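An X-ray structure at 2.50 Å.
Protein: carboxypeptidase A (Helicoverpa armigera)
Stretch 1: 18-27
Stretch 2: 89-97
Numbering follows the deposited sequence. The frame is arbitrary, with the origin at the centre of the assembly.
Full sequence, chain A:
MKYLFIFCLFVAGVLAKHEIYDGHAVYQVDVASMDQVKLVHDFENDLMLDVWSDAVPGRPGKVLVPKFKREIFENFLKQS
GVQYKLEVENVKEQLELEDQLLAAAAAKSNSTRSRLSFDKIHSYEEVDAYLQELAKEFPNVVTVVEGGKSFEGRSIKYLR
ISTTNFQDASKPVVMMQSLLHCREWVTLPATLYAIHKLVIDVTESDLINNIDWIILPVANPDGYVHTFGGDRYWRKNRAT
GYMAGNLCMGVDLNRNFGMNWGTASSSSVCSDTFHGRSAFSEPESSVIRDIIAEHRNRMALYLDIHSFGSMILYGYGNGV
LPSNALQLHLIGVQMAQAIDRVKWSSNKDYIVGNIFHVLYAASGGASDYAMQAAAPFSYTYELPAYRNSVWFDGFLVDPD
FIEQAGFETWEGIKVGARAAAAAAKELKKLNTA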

ATOM      1  N   HIS A  18      -2.420  26.646 -10.804  1.00 62.42           N
ATOM      2  CA  HIS A  18      -3.562  25.735 -10.478  1.00 60.54           C
ATOM      3  C   HIS A  18      -3.010  24.612  -9.605  1.00 58.78           C
ATOM      4  O   HIS A  18      -3.610  24.282  -8.568  1.00 59.59           O
ATOM      5  CB  HIS A  18      -4.243  25.170 -11.721  1.00 58.77           C
ATOM      6  CG  HIS A  18      -5.066  23.944 -11.464  1.00 62.16           C
ATOM      7  ND1 HIS A  18      -5.849  23.800 -10.331  1.00 63.03           N
ATOM      8  CD2 HIS A  18      -5.219  22.796 -12.180  1.00 61.23           C
ATOM      9  CE1 HIS A  18      -6.456  22.624 -10.371  1.00 60.18           C
ATOM     10  NE2 HIS A  18      -6.086  21.991 -11.483  1.00 57.64           N
ATOM     11  N   GLU A  19      -1.927  23.986 -10.105  1.00 54.05           N
ATOM     12  CA  GLU A  19      -1.390  22.825  -9.381  1.00 47.73           C
ATOM     13  C   GLU A  19       0.027  23.098  -8.894  1.00 42.79           C
ATOM     14  O   GLU A  19       0.878  23.774  -9.462  1.00 34.87           O
ATOM     15  CB  GLU A  19      -1.449  21.503 -10.159  1.00 45.44           C
ATOM     16  CG  GLU A  19      -2.863  20.952 -10.291  1.00 59.36           C
ATOM     17  CD  GLU A  19      -2.994  19.802 -11.268  1.00 65.90           C
ATOM     18  OE1 GLU A  19      -2.162  18.877 -11.268  1.00 69.49           O
ATOM     19  OE2 GLU A  19      -3.959  19.833 -12.059  1.00 71.46           O
ATOM     20  N   ILE A  20       0.374  22.399  -7.807  1.00 39.30           N
ATOM     21  CA  ILE A  20       1.700  22.398  -7.232  1.00 35.52           C
ATOM     22  C   ILE A  20       2.654  21.482  -8.000  1.00 32.70           C
ATOM     23  O   ILE A  20       3.823  21.311  -7.672  1.00 32.93           O
ATOM     24  CB  ILE A  20       1.613  21.953  -5.747  1.00 38.20           C
ATOM     25  CG1 ILE A  20       0.891  20.627  -5.633  1.00 32.59           C
ATOM     26  CG2 ILE A  20       0.905  23.040  -4.944  1.00 30.35           C
ATOM     27  CD1 ILE A  20       0.421  20.039  -4.336  1.00 31.09           C
ATOM     28  N   TYR A  21       2.161  20.824  -9.045  1.00 27.83           N
ATOM     29  CA  TYR A  21       2.944  19.942  -9.879  1.00 27.58           C
ATOM     30  C   TYR A  21       3.200  20.473 -11.285  1.00 24.88           C
ATOM     31  O   TYR A  21       3.635  19.770 -12.182  1.00 20.46           O
ATOM     32  CB  TYR A  21       2.245  18.559  -9.929  1.00 28.15           C
ATOM     33  CG  TYR A  21       2.340  17.860  -8.575  1.00 27.50           C
ATOM     34  CD1 TYR A  21       1.197  17.607  -7.812  1.00 24.20           C
ATOM     35  CD2 TYR A  21       3.559  17.472  -8.062  1.00 23.90           C
ATOM     36  CE1 TYR A  21       1.283  16.969  -6.595  1.00 22.17           C
ATOM     37  CE2 TYR A  21       3.652  16.843  -6.851  1.00 26.14           C
ATOM     38  CZ  TYR A  21       2.516  16.600  -6.114  1.00 27.59           C
ATOM     39  OH  TYR A  21       2.598  15.984  -4.891  1.00 30.18           O
ATOM     40  N   ASP A  22       2.842  21.733 -11.524  1.00 25.91           N
ATOM     41  CA  ASP A  22       3.086  22.365 -12.808  1.00 29.21           C
ATOM     42  C   ASP A  22       4.593  22.582 -12.992  1.00 29.04           C
ATOM     43  O   ASP A  22       5.184  23.404 -12.302  1.00 29.67           O
ATOM     44  CB  ASP A  22       2.363  23.695 -12.903  1.00 37.89           C
ATOM     45  CG  ASP A  22       2.242  24.238 -14.312  1.00 38.80           C
ATOM     46  OD1 ASP A  22       1.474  25.215 -14.487  1.00 51.33           O
ATOM     47  OD2 ASP A  22       2.877  23.712 -15.232  1.00 40.17           O
ATOM     48  N   GLY A  23       5.201  21.749 -13.831  1.00 30.27           N
ATOM     49  CA  GLY A  23       6.647  21.859 -14.037  1.00 34.35           C
ATOM     50  C   GLY A  23       7.425  20.682 -13.466  1.00 35.98           C
ATOM     51  O   GLY A  23       8.609  20.522 -13.794  1.00 40.54           O
ATOM     52  N   HIS A  24       6.759  19.839 -12.661  1.00 32.48           N
ATOM     53  CA  HIS A  24       7.431  18.688 -12.067  1.00 29.23           C
ATOM     54  C   HIS A  24       7.699  17.617 -13.133  1.00 28.35           C
ATOM     55  O   HIS A  24       6.811  17.280 -13.914  1.00 24.39           O
ATOM     56  CB  HIS A  24       6.602  18.129 -10.924  1.00 24.05           C
ATOM     57  CG  HIS A  24       6.707  18.847  -9.636  1.00 26.56           C
ATOM     58  ND1 HIS A  24       6.780  20.224  -9.578  1.00 41.41           N
ATOM     59  CD2 HIS A  24       6.757  18.432  -8.344  1.00 25.64           C
ATOM     60  CE1 HIS A  24       6.864  20.632  -8.315  1.00 32.77           C
ATOM     61  NE2 HIS A  24       6.849  19.544  -7.555  1.00 30.22           N
ATOM     62  N   ALA A  25       8.922  17.081 -13.146  1.00 27.18           N
ATOM     63  CA  ALA A  25       9.292  16.046 -14.102  1.00 24.25           C
ATOM     64  C   ALA A  25       9.677  14.718 -13.429  1.00 25.78           C
ATOM     65  O   ALA A  25      10.271  14.600 -12.358  1.00 22.71           O
ATOM     66  CB  ALA A  25      10.481  16.453 -14.952  1.00 25.73           C
ATOM     67  N   VAL A  26       9.349  13.630 -14.124  1.00 24.77           N
ATOM     68  CA  VAL A  26       9.662  12.285 -13.685  1.00 23.64           C
ATOM     69  C   VAL A  26      10.917  11.813 -14.399  1.00 23.25           C
ATOM     70  O   VAL A  26      10.970  11.857 -15.636  1.00 21.17           O
ATOM     71  CB  VAL A  26       8.494  11.296 -13.957  1.00 26.48           C
ATOM     72  CG1 VAL A  26       8.905   9.850 -13.713  1.00 23.83           C
ATOM     73  CG2 VAL A  26       7.344  11.650 -13.016  1.00 19.32           C
ATOM     74  N   TYR A  27      11.894  11.393 -13.610  1.00 21.95           N
ATOM     75  CA  TYR A  27      13.155  10.919 -14.162  1.00 27.37           C
ATOM     76  C   TYR A  27      13.309   9.420 -13.915  1.00 31.10           C
ATOM     77  O   TYR A  27      12.726   8.835 -12.985  1.00 31.59           O
ATOM     78  CB  TYR A  27      14.322  11.685 -13.558  1.00 29.82           C
ATOM     79  CG  TYR A  27      14.533  13.088 -14.090  1.00 32.89           C
ATOM     80  CD1 TYR A  27      13.917  14.166 -13.472  1.00 32.42           C
ATOM     81  CD2 TYR A  27      15.367  13.343 -15.177  1.00 34.45           C
ATOM     82  CE1 TYR A  27      14.132  15.463 -13.921  1.00 34.65           C
ATOM     83  CE2 TYR A  27      15.557  14.628 -15.654  1.00 36.66           C
ATOM     84  CZ  TYR A  27      14.938  15.683 -15.014  1.00 36.06           C
ATOM     85  OH  TYR A  27      15.116  16.959 -15.455  1.00 42.65           O
TER
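Stretch 2 (89-97) ENVKEQLEL

Val-91, near the start of stretch 2, is the apolar centre of the contact. Its CA-to-CB bond points toward stretch 1, and with chi1 in the m well its CG1 packs 3.4 Å from Val-26 CG2, while its CG2 lies 3.8 Å from Tyr-21 CB and 3.7 Å from His-24 CB. One helical turn on, Leu-95 (m, t) also points toward stretch 1 and sets its CD1 3.8 Å from Tyr-21 CD1; the same methyl comes within 3.4 Å of Glu-19 OE1, where the apolar patch meets charge.

The two stretches run in opposite directions where they meet: Ala-25 lies nearest Glu-89 (CA to CA 4.6 Å), Gly-23 nearest Asn-90 (5.0 Å) and Asp-22 nearest Lys-92 (5.4 Å). Stretch 1 passes through a type I turn, Glu-19 to Asp-22, and an overlapping type II turn, Tyr-21 to His-24, before entering its strand at Ala-25. In stretch 2 Asn-90 is extended (phi/psi -141/103), after which the backbone coils into helix.

Main chain joins main chain where Val-91 N donates to His-24 O at 2.9 Å; the same oxygen receives a CA-H...O contact from Asn-90 CA at 3.4 Å. Asn-90 OD1 accepts from Gly-23 N at 2.8 Å, nearly linear at 173°, and caps the helix by a weak bond from Lys-92 N at 3.3 Å, so one oxygen holds both Gly-23 N of the type II turn and Lys-92 N of the helix. With phi at 111°, Gly-23 has a backbone that would jam a CB against the preceding carbonyl.

At the polar edge Asn-90 ND2 bonds weakly to Asp-22 OD2 (3.3 Å). Lys-92, all t, extends its NZ to Asp-22 OD1 in a 3.3 Å salt bridge and to within 3.7 Å of His-18 CB. Farther out, Glu-19 OE2 and Glu-96 OE2 bring like charges to 4.0 Å.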

ATOM      1  N   GLU A  89       8.004  15.381 -18.735  1.00 36.76           N
ATOM      2  CA  GLU A  89       8.491  16.742 -18.532  1.00 42.36           C
ATOM      3  C   GLU A  89       7.573  17.543 -17.621  1.00 42.27           C
ATOM      4  O   GLU A  89       8.049  18.408 -16.887  1.00 43.85           O
ATOM      5  CB  GLU A  89       8.687  17.446 -19.883  1.00 50.46           C
ATOM      6  CG  GLU A  89       9.391  18.796 -19.749  1.00 67.95           C
ATOM      7  CD  GLU A  89       9.751  19.386 -21.107  1.00 73.55           C
ATOM      8  OE1 GLU A  89      10.909  19.116 -21.500  1.00 72.60           O
ATOM      9  OE2 GLU A  89       8.915  20.074 -21.736  1.00 77.51           O
ATOM     10  N   ASN A  90       6.263  17.284 -17.719  1.00 39.42           N
ATOM     11  CA  ASN A  90       5.306  17.954 -16.831  1.00 35.18           C
ATOM     12  C   ASN A  90       4.227  16.968 -16.409  1.00 32.26           C
ATOM     13  O   ASN A  90       3.344  16.681 -17.210  1.00 33.95           O
ATOM     14  CB  ASN A  90       4.700  19.156 -17.535  1.00 37.21           C
ATOM     15  CG  ASN A  90       3.894  20.053 -16.608  1.00 42.89           C
ATOM     16  OD1 ASN A  90       3.765  19.876 -15.390  1.00 34.94           O
ATOM     17  ND2 ASN A  90       3.295  21.077 -17.193  1.00 40.77           N
ATOM     18  N   VAL A  91       4.309  16.457 -15.187  1.00 28.76           N
ATOM     19  CA  VAL A  91       3.342  15.521 -14.646  1.00 30.62           C
ATOM     20  C   VAL A  91       1.915  16.056 -14.499  1.00 28.26           C
ATOM     21  O   VAL A  91       0.969  15.296 -14.300  1.00 32.75           O
ATOM     22  CB  VAL A  91       3.769  14.940 -13.273  1.00 27.04           C
ATOM     23  CG1 VAL A  91       5.060  14.164 -13.323  1.00 33.99           C
ATOM     24  CG2 VAL A  91       3.872  16.069 -12.253  1.00 24.25           C
ATOM     25  N   LYS A  92       1.720  17.346 -14.632  1.00 28.70           N
ATOM     26  CA  LYS A  92       0.426  17.981 -14.516  1.00 29.43           C
ATOM     27  C   LYS A  92      -0.539  17.444 -15.560  1.00 30.75           C
ATOM     28  O   LYS A  92      -1.678  17.111 -15.229  1.00 30.29           O
ATOM     29  CB  LYS A  92       0.518  19.493 -14.653  1.00 25.08           C
ATOM     30  CG  LYS A  92      -0.776  20.229 -14.372  1.00 35.21           C
ATOM     31  CD  LYS A  92      -0.569  21.724 -14.399  1.00 47.10           C
ATOM     32  CE  LYS A  92      -1.822  22.483 -14.030  1.00 48.29           C
ATOM     33  NZ  LYS A  92      -1.388  23.877 -13.698  1.00 59.61           N
ATOM     34  N   GLU A  93      -0.041  17.251 -16.777  1.00 31.74           N
ATOM     35  CA  GLU A  93      -0.825  16.718 -17.872  1.00 30.69           C
ATOM     36  C   GLU A  93      -1.324  15.310 -17.616  1.00 30.13           C
ATOM     37  O   GLU A  93      -2.431  14.948 -18.003  1.00 32.35           O
ATOM     38  CB  GLU A  93       0.008  16.726 -19.154  1.00 38.48           C
ATOM     39  CG  GLU A  93       0.418  18.110 -19.630  1.00 43.44           C
ATOM     40  CD  GLU A  93       1.205  18.047 -20.920  1.00 50.44           C
ATOM     41  OE1 GLU A  93       2.335  18.578 -20.998  1.00 58.25           O
ATOM     42  OE2 GLU A  93       0.658  17.441 -21.878  1.00 54.27           O
ATOM     43  N   GLN A  94      -0.542  14.508 -16.919  1.00 28.33           N
ATOM     44  CA  GLN A  94      -0.914  13.148 -16.578  1.00 29.77           C
ATOM     45  C   GLN A  94      -1.970  13.143 -15.477  1.00 31.35           C
ATOM     46  O   GLN A  94      -2.882  12.319 -15.464  1.00 33.63           O
ATOM     47  CB  GLN A  94       0.304  12.336 -16.142  1.00 36.27           C
ATOM     48  CG  GLN A  94       1.314  12.079 -17.232  1.00 36.76           C
ATOM     49  CD  GLN A  94       2.370  11.066 -16.873  1.00 45.84           C
ATOM     50  OE1 GLN A  94       2.754  10.854 -15.718  1.00 47.65           O
ATOM     51  NE2 GLN A  94       2.858  10.424 -17.950  1.00 44.36           N
ATOM     52  N   LEU A  95      -1.884  14.115 -14.579  1.00 28.37           N
ATOM     53  CA  LEU A  95      -2.826  14.214 -13.479  1.00 27.40           C
ATOM     54  C   LEU A  95      -4.198  14.623 -14.002  1.00 27.18           C
ATOM     55  O   LEU A  95      -5.248  14.117 -13.592  1.00 28.81           O
ATOM     56  CB  LEU A  95      -2.317  15.217 -12.449  1.00 23.83           C
ATOM     57  CG  LEU A  95      -1.034  14.833 -11.716  1.00 31.16           C
ATOM     58  CD1 LEU A  95      -0.475  15.978 -10.863  1.00 33.68           C
ATOM     59  CD2 LEU A  95      -1.244  13.565 -10.905  1.00 28.73           C
ATOM     60  N   GLU A  96      -4.215  15.566 -14.915  1.00 27.07           N
ATOM     61  CA  GLU A  96      -5.408  16.105 -15.526  1.00 25.66           C
ATOM     62  C   GLU A  96      -6.138  15.064 -16.370  1.00 27.65           C
ATOM     63  O   GLU A  96      -7.366  14.955 -16.330  1.00 28.91           O
ATOM     64  CB  GLU A  96      -5.011  17.288 -16.399  1.00 28.11           C
ATOM     65  CG  GLU A  96      -4.652  18.523 -15.576  1.00 31.61           C
ATOM     66  CD  GLU A  96      -4.291  19.706 -16.465  1.00 35.13           C
ATOM     67  OE1 GLU A  96      -3.998  19.426 -17.651  1.00 42.75           O
ATOM     68  OE2 GLU A  96      -4.311  20.828 -15.918  1.00 32.13           O
ATOM     69  N   LEU A  97      -5.378  14.166 -16.987  1.00 27.77           N
ATOM     70  CA  LEU A  97      -5.970  13.065 -17.747  1.00 27.78           C
ATOM     71  C   LEU A  97      -6.648  12.057 -16.821  1.00 27.24           C
ATOM     72  O   LEU A  97      -7.721  11.538 -17.162  1.00 28.18           O
ATOM     73  CB  LEU A  97      -4.886  12.382 -18.602  1.00 29.02           C
ATOM     74  CG  LEU A  97      -5.383  11.145 -19.359  1.00 27.96           C
ATOM     75  CD1 LEU A  97      -6.351  11.609 -20.420  1.00 33.88           C
ATOM     76  CD2 LEU A  97      -4.232  10.306 -19.895  1.00 35.82           C
TER